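Local coordinates for protein malyl-CoA lyase/beta-methylmalyl-CoA lyase (PDB 5UGR) that is a lyase of the HpcH/HpaI aldolase/citrate lyase family, with a TIM-barrel fold, and binds a magnesium ion, at residues R15-V20 / A36-L41; P224-F229 / E251-I256; D236-A241 / D262-V267; T276-I281 / A313-A318. All blocks are in the same frame, centred on the assembly; numbering follows the deposited sequence.

Contact 1. Residues R15-V20 / A36-L41; sequences RSELAV and ADVIFL
R15-V20 and A36-L41 carry the first two parallel strands of the TIM barrel; R15 and D37 join them just ahead of the strands, and backbone bonds onward. The R15 guanidinium and the D37 carboxylate lie nearly coplanar, 13° apart. R15 NE gives a salt bridge of 2.8 Å to the syn lone pair of D37 OD2, while R15 N reaches the anti lone pair of the same oxygen at 2.9 Å. Two donors thus grip OD2, one at each lone pair; D37 OD1, less surely placed, faces K324 in a second salt bridge. S16 OG, between its own N and carbonyl carbon (chi1 53°), accepts from D37 N at 2.9 Å and also bonds N265. The strands belong to the β-α-β unit that crosses over through helix 25-32, and their parallel register runs from E17 opposite V38 to V20 opposite L41. Its bonds alternate: V38 N to S16 O, L18 N to V38 O at 2.9 Å, F40 N to L18 O, V20 N to F40 O. On the face carrying L18 and V20, L18 CB meets A36 CB and V20 CG2 meets I39 CG2, with S31 of the crossover helix against L18, V20 and I39. On the other face, F40 CG stands between the backbone N and the carbonyl carbon (chi1 74°), and the ring lies over A19: A19 CA makes a CH-pi contact 4.0 Å from the F40 centroid, and A19 CB touches F40 CZ at 3.4 Å.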
# COMPACT_ATOMS: atom_id res chain seq x y z
N ARG A 15 -21.19 -26.20 -11.51
CA ARG A 15 -20.82 -26.54 -12.89
C ARG A 15 -21.50 -25.66 -13.95
O ARG A 15 -20.92 -25.33 -14.99
CB ARG A 15 -21.13 -28.01 -13.17
CG ARG A 15 -20.44 -29.01 -12.28
CD ARG A 15 -21.06 -30.37 -12.38
NE ARG A 15 -22.46 -30.35 -12.04
CZ ARG A 15 -23.32 -31.33 -12.33
NH1 ARG A 15 -22.93 -32.44 -12.95
NH2 ARG A 15 -24.58 -31.22 -11.99
N SER A 16 -22.77 -25.37 -13.69
CA SER A 16 -23.65 -24.66 -14.59
C SER A 16 -24.31 -23.53 -13.85
O SER A 16 -24.79 -23.70 -12.71
CB SER A 16 -24.70 -25.62 -15.17
OG SER A 16 -25.39 -26.34 -14.16
N GLU A 17 -24.32 -22.35 -14.50
CA GLU A 17 -24.93 -21.15 -13.89
C GLU A 17 -25.88 -20.57 -14.91
O GLU A 17 -25.45 -19.98 -15.92
CB GLU A 17 -23.82 -20.18 -13.50
CG GLU A 17 -24.29 -18.84 -12.96
CD GLU A 17 -23.17 -17.99 -12.35
OE1 GLU A 17 -23.40 -16.77 -12.06
OE2 GLU A 17 -22.05 -18.55 -12.15
N LEU A 18 -27.19 -20.73 -14.65
CA LEU A 18 -28.22 -20.32 -15.61
C LEU A 18 -28.70 -18.92 -15.29
O LEU A 18 -29.11 -18.64 -14.16
CB LEU A 18 -29.39 -21.29 -15.55
CG LEU A 18 -30.60 -20.98 -16.41
CD1 LEU A 18 -30.24 -21.20 -17.87
CD2 LEU A 18 -31.77 -21.87 -16.03
N ALA A 19 -28.68 -18.05 -16.31
CA ALA A 19 -29.18 -16.71 -16.25
C ALA A 19 -30.64 -16.66 -16.66
O ALA A 19 -30.98 -17.13 -17.74
CB ALA A 19 -28.40 -15.85 -17.21
N VAL A 20 -31.48 -16.07 -15.82
CA VAL A 20 -32.93 -16.01 -16.12
C VAL A 20 -33.43 -14.57 -15.89
O VAL A 20 -33.38 -14.10 -14.77
CB VAL A 20 -33.73 -16.98 -15.26
CG1 VAL A 20 -35.20 -17.00 -15.74
CG2 VAL A 20 -33.16 -18.38 -15.23
N ALA A 36 -29.81 -26.99 -13.89
CA ALA A 36 -28.72 -26.06 -13.52
C ALA A 36 -28.37 -26.22 -12.07
O ALA A 36 -29.25 -26.41 -11.22
CB ALA A 36 -29.17 -24.65 -13.75
N ASP A 37 -27.08 -26.09 -11.77
CA ASP A 37 -26.61 -26.10 -10.37
C ASP A 37 -26.94 -24.81 -9.65
O ASP A 37 -27.25 -24.80 -8.45
CB ASP A 37 -25.12 -26.34 -10.30
CG ASP A 37 -24.67 -27.75 -10.76
OD1 ASP A 37 -25.50 -28.70 -10.72
OD2 ASP A 37 -23.46 -27.91 -11.07
N VAL A 38 -26.72 -23.72 -10.36
CA VAL A 38 -26.86 -22.37 -9.82
C VAL A 38 -27.75 -21.61 -10.79
O VAL A 38 -27.59 -21.74 -12.00
CB VAL A 38 -25.46 -21.65 -9.78
CG1 VAL A 38 -25.58 -20.23 -9.29
CG2 VAL A 38 -24.47 -22.42 -8.90
N ILE A 39 -28.68 -20.82 -10.27
CA ILE A 39 -29.50 -19.94 -11.10
C ILE A 39 -29.39 -18.53 -10.57
O ILE A 39 -29.50 -18.32 -9.35
CB ILE A 39 -31.03 -20.36 -11.09
CG1 ILE A 39 -31.16 -21.71 -11.80
CG2 ILE A 39 -31.87 -19.27 -11.80
CD1 ILE A 39 -32.58 -22.27 -11.82
N PHE A 40 -29.17 -17.57 -11.47
CA PHE A 40 -29.39 -16.19 -11.07
C PHE A 40 -30.57 -15.60 -11.78
O PHE A 40 -30.74 -15.77 -12.98
CB PHE A 40 -28.12 -15.28 -11.16
CG PHE A 40 -27.68 -14.87 -12.54
CD1 PHE A 40 -28.26 -13.81 -13.20
CD2 PHE A 40 -26.53 -15.42 -13.09
CE1 PHE A 40 -27.76 -13.37 -14.42
CE2 PHE A 40 -26.01 -14.99 -14.28
CZ PHE A 40 -26.64 -13.93 -14.95
N LEU A 41 -31.41 -14.96 -10.95
CA LEU A 41 -32.54 -14.20 -11.42
C LEU A 41 -32.11 -12.77 -11.65
O LEU A 41 -31.63 -12.10 -10.69
CB LEU A 41 -33.69 -14.32 -10.42
CG LEU A 41 -34.08 -15.76 -10.02
CD1 LEU A 41 -35.27 -15.73 -9.04
CD2 LEU A 41 -34.40 -16.63 -11.27

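Contact 2. Residues P224-F229 / E251-I256; sequences PIDGPF and EGKWAI
K253 NZ forms a salt bridge with D226 OD2 at 2.7 Å and donates to G227 O at 2.8 Å. The lysine chain runs beside the aspartate, pointing the same way, and bends only at its end (chi4 56°); NZ meets OD2 from above the carboxylate plane, 60° out of it. A water accepts from NZ and donates to P228 O, while D226 OD1 is held by Q210. Between the backbones, E251 N bonds P224 O at 2.8 Å, D226 N bonds G252 O, and W254 N bonds D226 O at 2.9 Å. These join the last two strands of the parallel barrel, 223-226 and 252-255, linked through helix 235-248. Past D226 the chain lies over one face of the W254 indole: G227 CA makes a CH-pi contact 3.8 Å from the centroid of the five-membered ring, and P228 CD sits off-centre above the six-membered ring. I225 CG2 meets the indole edge in its plane, 3.9 Å from W254 CD1, and S162 bonds NE1. Farther out, P228 CB touches I256 CG2, and a second water links F229 N to W254 O. With its ammonium gripped by a carboxylate, a carbonyl and a water, K253 probably keeps its charge although buried, which would balance that of D226.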
# COMPACT_ATOMS: atom_id res chain seq x y z
N PRO A 224 -13.63 -20.15 -9.63
CA PRO A 224 -13.53 -19.42 -10.89
C PRO A 224 -14.56 -19.97 -11.89
O PRO A 224 -14.53 -21.17 -12.23
CB PRO A 224 -12.11 -19.73 -11.37
CG PRO A 224 -11.61 -20.90 -10.59
CD PRO A 224 -12.64 -21.25 -9.55
N ILE A 225 -15.41 -19.05 -12.38
CA ILE A 225 -16.54 -19.39 -13.25
C ILE A 225 -16.41 -18.62 -14.55
O ILE A 225 -16.16 -17.40 -14.55
CB ILE A 225 -17.91 -19.05 -12.58
CG1 ILE A 225 -17.98 -19.64 -11.16
CG2 ILE A 225 -19.04 -19.53 -13.47
CD1 ILE A 225 -17.90 -21.13 -11.06
N ASP A 226 -16.60 -19.32 -15.68
CA ASP A 226 -16.54 -18.66 -16.99
C ASP A 226 -17.92 -18.16 -17.36
O ASP A 226 -18.93 -18.81 -17.02
CB ASP A 226 -16.04 -19.68 -18.03
CG ASP A 226 -15.62 -19.06 -19.35
OD1 ASP A 226 -15.22 -17.86 -19.35
OD2 ASP A 226 -15.80 -19.77 -20.38
N GLY A 227 -17.98 -17.06 -18.09
CA GLY A 227 -19.22 -16.39 -18.41
C GLY A 227 -19.95 -16.92 -19.67
O GLY A 227 -19.78 -18.09 -20.04
N PRO A 228 -20.73 -16.07 -20.30
CA PRO A 228 -21.64 -16.51 -21.35
C PRO A 228 -20.96 -16.80 -22.67
O PRO A 228 -19.91 -16.21 -22.97
CB PRO A 228 -22.60 -15.32 -21.48
CG PRO A 228 -21.75 -14.13 -21.09
CD PRO A 228 -20.86 -14.63 -19.99
N PHE A 229 -21.59 -17.68 -23.47
CA PHE A 229 -21.21 -18.01 -24.85
C PHE A 229 -22.50 -17.88 -25.64
O PHE A 229 -23.50 -18.52 -25.32
CB PHE A 229 -20.70 -19.42 -24.88
CG PHE A 229 -20.27 -19.90 -26.25
CD1 PHE A 229 -18.99 -19.65 -26.72
CD2 PHE A 229 -21.16 -20.55 -27.11
CE1 PHE A 229 -18.59 -20.09 -27.97
CE2 PHE A 229 -20.76 -21.02 -28.35
CZ PHE A 229 -19.48 -20.78 -28.79
N GLU A 251 -14.20 -23.96 -12.66
CA GLU A 251 -15.10 -24.90 -12.02
C GLU A 251 -16.47 -24.97 -12.63
O GLU A 251 -17.21 -25.91 -12.32
CB GLU A 251 -15.22 -24.39 -10.54
CG GLU A 251 -15.94 -25.22 -9.63
CD GLU A 251 -15.58 -24.86 -8.21
OE1 GLU A 251 -16.47 -25.20 -7.43
OE2 GLU A 251 -14.42 -24.37 -7.99
N GLY A 252 -16.84 -23.98 -13.47
CA GLY A 252 -18.15 -23.98 -14.12
C GLY A 252 -18.27 -22.90 -15.14
O GLY A 252 -17.32 -22.12 -15.36
N LYS A 253 -19.43 -22.87 -15.81
CA LYS A 253 -19.68 -21.91 -16.89
C LYS A 253 -21.15 -21.56 -16.94
O LYS A 253 -22.06 -22.36 -16.57
CB LYS A 253 -19.24 -22.47 -18.25
CG LYS A 253 -19.28 -21.50 -19.43
CD LYS A 253 -18.60 -22.05 -20.67
CE LYS A 253 -18.74 -21.15 -21.88
NZ LYS A 253 -18.23 -19.79 -21.59
N TRP A 254 -21.39 -20.31 -17.40
CA TRP A 254 -22.76 -19.88 -17.58
C TRP A 254 -23.47 -20.66 -18.69
O TRP A 254 -22.88 -21.03 -19.70
CB TRP A 254 -22.86 -18.40 -17.91
CG TRP A 254 -22.48 -17.48 -16.79
CD1 TRP A 254 -21.67 -17.73 -15.70
CD2 TRP A 254 -22.82 -16.11 -16.72
NE1 TRP A 254 -21.54 -16.60 -14.94
CE2 TRP A 254 -22.23 -15.57 -15.55
CE3 TRP A 254 -23.57 -15.28 -17.54
CZ2 TRP A 254 -22.38 -14.24 -15.20
CZ3 TRP A 254 -23.73 -13.97 -17.21
CH2 TRP A 254 -23.13 -13.44 -16.05
N ALA A 255 -24.78 -20.78 -18.49
CA ALA A 255 -25.74 -21.18 -19.50
C ALA A 255 -26.71 -20.00 -19.69
O ALA A 255 -27.34 -19.54 -18.73
CB ALA A 255 -26.47 -22.46 -19.11
N ILE A 256 -26.81 -19.54 -20.91
CA ILE A 256 -27.77 -18.48 -21.24
C ILE A 256 -28.82 -18.98 -22.22
O ILE A 256 -29.66 -18.21 -22.69
CB ILE A 256 -27.10 -17.16 -21.71
CG1 ILE A 256 -26.26 -17.35 -22.95
CG2 ILE A 256 -26.26 -16.51 -20.60
CD1 ILE A 256 -25.92 -16.01 -23.61
O HOH W 1 -17.69 -17.76 -23.45
O HOH W 2 -23.39 -19.36 -21.91

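Contact 3. Residues D236-A241 / D262-V267; sequences DGYTSA and DLANEV
The Y238 side chain reaches from helix 236-241 across to L263 and A264 of helix 262-267, crossing L263 obliquely. Its CG is anti to the backbone N (chi1 -177°), and the CD1-CE1 side of the ring lies against the leucine: Y238 CD1 is 3.7 Å from L263 CB, with L263 CD1 almost as near to it. Beyond L263, the phenol oxygen Y238 OH comes to 3.5 Å from A264 CB, a packing contact. The polar partner of that hydroxyl is W254 O, on the neighbouring barrel strand, so the tyrosine lies against the second helix and bonds the sheet.

T239 meets the same leucine from another side, the two side chains crossing at about a right angle. With T239 OG1 anti to its carbonyl carbon (chi1 -66°), this oxygen stands 3.9 Å from L263 CD2, and T239 CG2 comes only loosely near V267 CG2, at 4.3 Å. No direct hydrogen bond joins the segments. A water does so instead, lying 3.0 Å from T239 OG1 and donating to L263 O; OG1 is also bonded to P235 O one turn back. The segment axes run 9.9 Å apart at 33°. V267 packs further along helix 235-248, on A242, R243 and A246, and V267 O accepts from R175 of a second subunit.

These are two outer helices of the barrel wall, following strands 223-226 and 252-255. Their contact is chiefly apolar; Y238 OH is satisfied by the sheet, and T239 OG1 by its own helix and the bridging water.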
# COMPACT_ATOMS: atom_id res chain seq x y z
N ASP A 236 -20.61 -27.43 -30.34
CA ASP A 236 -19.23 -27.77 -30.40
C ASP A 236 -18.31 -26.63 -29.94
O ASP A 236 -17.33 -26.85 -29.21
CB ASP A 236 -18.82 -28.12 -31.82
CG ASP A 236 -19.43 -29.42 -32.35
OD1 ASP A 236 -19.97 -30.24 -31.61
OD2 ASP A 236 -19.38 -29.61 -33.57
N GLY A 237 -18.64 -25.42 -30.35
CA GLY A 237 -17.90 -24.28 -29.89
C GLY A 237 -18.07 -24.02 -28.39
O GLY A 237 -17.10 -23.65 -27.69
N TYR A 238 -19.28 -24.21 -27.86
CA TYR A 238 -19.51 -24.08 -26.42
C TYR A 238 -18.62 -25.07 -25.69
O TYR A 238 -17.94 -24.69 -24.70
CB TYR A 238 -20.97 -24.32 -26.06
CG TYR A 238 -21.27 -24.13 -24.61
CD1 TYR A 238 -21.03 -25.14 -23.67
CD2 TYR A 238 -21.74 -22.91 -24.13
CE1 TYR A 238 -21.27 -24.93 -22.31
CE2 TYR A 238 -21.96 -22.71 -22.76
CZ TYR A 238 -21.74 -23.71 -21.87
OH TYR A 238 -21.94 -23.49 -20.51
N THR A 239 -18.67 -26.33 -26.12
CA THR A 239 -17.95 -27.40 -25.45
C THR A 239 -16.44 -27.14 -25.52
O THR A 239 -15.72 -27.35 -24.53
CB THR A 239 -18.31 -28.76 -26.04
OG1 THR A 239 -19.69 -29.01 -25.75
CG2 THR A 239 -17.50 -29.86 -25.43
N SER A 240 -15.94 -26.67 -26.67
CA SER A 240 -14.53 -26.32 -26.76
C SER A 240 -14.15 -25.22 -25.75
O SER A 240 -13.16 -25.33 -25.03
CB SER A 240 -14.17 -25.87 -28.19
OG SER A 240 -12.90 -25.26 -28.24
N ALA A 241 -14.94 -24.16 -25.70
CA ALA A 241 -14.68 -23.08 -24.77
C ALA A 241 -14.70 -23.56 -23.31
O ALA A 241 -13.85 -23.18 -22.49
CB ALA A 241 -15.71 -21.96 -24.93
N ASP A 262 -26.70 -28.92 -19.95
CA ASP A 262 -26.15 -30.28 -19.95
C ASP A 262 -24.68 -30.24 -20.39
O ASP A 262 -23.85 -31.04 -19.91
CB ASP A 262 -26.95 -31.20 -20.88
CG ASP A 262 -28.29 -31.63 -20.28
OD1 ASP A 262 -28.57 -31.38 -19.09
OD2 ASP A 262 -29.09 -32.18 -21.04
N LEU A 263 -24.36 -29.32 -21.30
CA LEU A 263 -22.99 -29.23 -21.82
C LEU A 263 -22.03 -28.82 -20.69
O LEU A 263 -20.98 -29.45 -20.51
CB LEU A 263 -22.85 -28.30 -23.02
CG LEU A 263 -23.71 -28.57 -24.24
CD1 LEU A 263 -23.53 -27.49 -25.26
CD2 LEU A 263 -23.36 -29.91 -24.81
N ALA A 264 -22.42 -27.82 -19.89
CA ALA A 264 -21.60 -27.37 -18.75
C ALA A 264 -21.54 -28.44 -17.69
O ALA A 264 -20.45 -28.74 -17.14
CB ALA A 264 -22.14 -26.07 -18.16
N ASN A 265 -22.70 -29.05 -17.39
CA ASN A 265 -22.65 -30.10 -16.38
C ASN A 265 -21.71 -31.22 -16.72
O ASN A 265 -21.02 -31.77 -15.84
CB ASN A 265 -24.04 -30.62 -16.10
CG ASN A 265 -24.88 -29.64 -15.24
OD1 ASN A 265 -24.36 -28.72 -14.61
ND2 ASN A 265 -26.18 -29.83 -15.23
N GLU A 266 -21.70 -31.62 -17.99
CA GLU A 266 -20.83 -32.73 -18.39
C GLU A 266 -19.34 -32.34 -18.30
O GLU A 266 -18.52 -33.10 -17.79
CB GLU A 266 -21.14 -33.16 -19.83
CG GLU A 266 -20.21 -34.28 -20.32
CD GLU A 266 -20.82 -35.14 -21.44
OE1 GLU A 266 -21.24 -34.58 -22.48
OE2 GLU A 266 -20.86 -36.40 -21.26
N VAL A 267 -18.99 -31.14 -18.81
CA VAL A 267 -17.59 -30.77 -18.88
C VAL A 267 -17.00 -30.59 -17.49
O VAL A 267 -15.86 -31.05 -17.25
CB VAL A 267 -17.43 -29.47 -19.69
CG1 VAL A 267 -16.05 -28.85 -19.48
CG2 VAL A 267 -17.66 -29.76 -21.16
O HOH W 3 -20.15 -30.58 -23.19

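Contact 4. Residues T276-I281 / A313-A318; sequences TKARRI and ALIQKA
R279 CG is anti to its carbonyl carbon (chi1 -65°) and lies against I315, whose chi2 of -45° carries CD1 to within 3.5 Å of R279 CG. The arginine chain bends at chi2 and crosses the isoleucine obliquely. One face of its guanidinium has I315 CD1 4.0 Å above the plane, offset toward the rim, while R279 NH1 is 3.5 Å from I315 CG2. R279 NH2 approaches A318 CB only loosely and forms a salt bridge with D319, the residue that follows A318. The arginine thus covers I315 with its flat group and aliphatic stem, and its charge is met on the helix that carries I315.

Beside it, A278 CB points at helix 313-318 and meets I315 CD1 at 3.6 Å. With only an alanine at this point, A278 CA and I315 CA lie 6.6 Å apart, consistent with close backbone approach. The segment axes pass at 9.3 Å and cross at -121°. On the flanks, I315 also packs on V275 and L282 of helix 272-291, and A278 on A311 of helix 305-322. These two helices come after the last barrel strand and helix 259-268, with the short hairpin of strands 296-298 and 301-303 between them.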
# COMPACT_ATOMS: atom_id res chain seq x y z
N THR A 276 -11.19 -39.76 -6.58
CA THR A 276 -10.49 -40.82 -5.86
C THR A 276 -9.25 -40.34 -5.11
O THR A 276 -9.12 -40.65 -3.90
CB THR A 276 -10.18 -41.98 -6.80
OG1 THR A 276 -11.45 -42.54 -7.18
CG2 THR A 276 -9.27 -43.03 -6.12
N LYS A 277 -8.44 -39.51 -5.76
CA LYS A 277 -7.27 -38.94 -5.07
C LYS A 277 -7.65 -38.13 -3.85
O LYS A 277 -6.98 -38.23 -2.79
CB LYS A 277 -6.41 -38.09 -6.00
CG LYS A 277 -5.23 -37.42 -5.32
CD LYS A 277 -4.24 -36.73 -6.26
CE LYS A 277 -2.87 -36.72 -5.57
NZ LYS A 277 -1.84 -35.93 -6.28
N ALA A 278 -8.66 -37.29 -4.00
CA ALA A 278 -9.18 -36.53 -2.87
C ALA A 278 -9.66 -37.45 -1.72
O ALA A 278 -9.36 -37.19 -0.54
CB ALA A 278 -10.25 -35.50 -3.27
N ARG A 279 -10.39 -38.52 -2.06
CA ARG A 279 -10.87 -39.46 -1.04
C ARG A 279 -9.71 -40.14 -0.33
O ARG A 279 -9.75 -40.33 0.90
CB ARG A 279 -11.83 -40.51 -1.61
CG ARG A 279 -13.14 -39.89 -2.10
CD ARG A 279 -14.35 -40.78 -1.98
NE ARG A 279 -15.50 -40.25 -2.69
CZ ARG A 279 -16.47 -39.47 -2.18
NH1 ARG A 279 -16.47 -39.04 -0.90
NH2 ARG A 279 -17.46 -39.10 -3.00
N ARG A 280 -8.66 -40.41 -1.06
CA ARG A 280 -7.50 -41.05 -0.46
C ARG A 280 -6.71 -40.12 0.42
O ARG A 280 -6.11 -40.55 1.40
CB ARG A 280 -6.59 -41.61 -1.55
CG ARG A 280 -7.27 -42.77 -2.30
CD ARG A 280 -6.36 -43.40 -3.31
NE ARG A 280 -5.27 -44.13 -2.67
CZ ARG A 280 -3.96 -43.95 -2.94
NH1 ARG A 280 -3.56 -43.14 -3.88
NH2 ARG A 280 -3.03 -44.60 -2.25
N ILE A 281 -6.72 -38.84 0.07
CA ILE A 281 -6.16 -37.83 0.95
C ILE A 281 -6.91 -37.81 2.29
O ILE A 281 -6.28 -37.76 3.35
CB ILE A 281 -6.10 -36.45 0.27
CG1 ILE A 281 -4.98 -36.42 -0.78
CG2 ILE A 281 -5.87 -35.36 1.28
CD1 ILE A 281 -5.03 -35.22 -1.74
N ALA A 313 -12.73 -29.65 -0.24
CA ALA A 313 -13.65 -28.89 -1.11
C ALA A 313 -14.13 -29.75 -2.30
O ALA A 313 -15.37 -29.78 -2.62
CB ALA A 313 -13.00 -27.58 -1.59
N LEU A 314 -13.19 -30.47 -2.91
CA LEU A 314 -13.56 -31.31 -4.06
C LEU A 314 -14.55 -32.40 -3.66
O LEU A 314 -15.49 -32.70 -4.41
CB LEU A 314 -12.36 -31.92 -4.73
CG LEU A 314 -12.66 -32.77 -5.97
CD1 LEU A 314 -13.35 -31.94 -7.04
CD2 LEU A 314 -11.35 -33.35 -6.48
N ILE A 315 -14.34 -33.00 -2.49
CA ILE A 315 -15.25 -34.03 -2.01
C ILE A 315 -16.63 -33.50 -1.72
O ILE A 315 -17.64 -34.17 -2.01
CB ILE A 315 -14.67 -34.80 -0.84
CG1 ILE A 315 -13.48 -35.66 -1.29
CG2 ILE A 315 -15.73 -35.70 -0.20
CD1 ILE A 315 -13.65 -36.47 -2.57
N GLN A 316 -16.72 -32.30 -1.16
CA GLN A 316 -18.04 -31.75 -0.88
C GLN A 316 -18.82 -31.59 -2.18
O GLN A 316 -20.03 -31.82 -2.23
CB GLN A 316 -17.94 -30.41 -0.09
CG GLN A 316 -17.56 -30.55 1.41
CD GLN A 316 -18.51 -31.40 2.26
OE1 GLN A 316 -18.04 -32.30 2.98
NE2 GLN A 316 -19.82 -31.14 2.20
N LYS A 317 -18.13 -31.15 -3.22
CA LYS A 317 -18.67 -31.05 -4.58
C LYS A 317 -19.09 -32.39 -5.23
O LYS A 317 -20.19 -32.52 -5.81
CB LYS A 317 -17.70 -30.22 -5.47
CG LYS A 317 -17.80 -28.69 -5.37
CD LYS A 317 -17.00 -28.04 -4.23
CE LYS A 317 -16.04 -26.92 -4.65
NZ LYS A 317 -16.63 -25.54 -4.75
N ALA A 318 -18.24 -33.42 -5.10
CA ALA A 318 -18.55 -34.77 -5.57
C ALA A 318 -19.76 -35.35 -4.83
O ALA A 318 -20.63 -36.02 -5.40
CB ALA A 318 -17.34 -35.68 -5.40

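In the fold
Contacts 1 and 2 lie in the core and belong to one sheet: the barrel closes between them, where strands 16-21 and 252-255 are neighbours, with E17 O bonded to A255 N and W254 set edge-to-face against F40. Backbone bonds and buried ion pairs dominate there. Contact 3 sits one layer out, between the helices that follow strands 223-226 and 252-255; it is apolar and water-bridged, tied to contact 2 by Y238 OH to W254 O and to contact 1 by S16 to N265. Contact 4, about 23 Å from contacts 2 and 3 between centres, is peripheral and partly exposed, yet the E251-K317 salt bridge ties its second helix to the barrel.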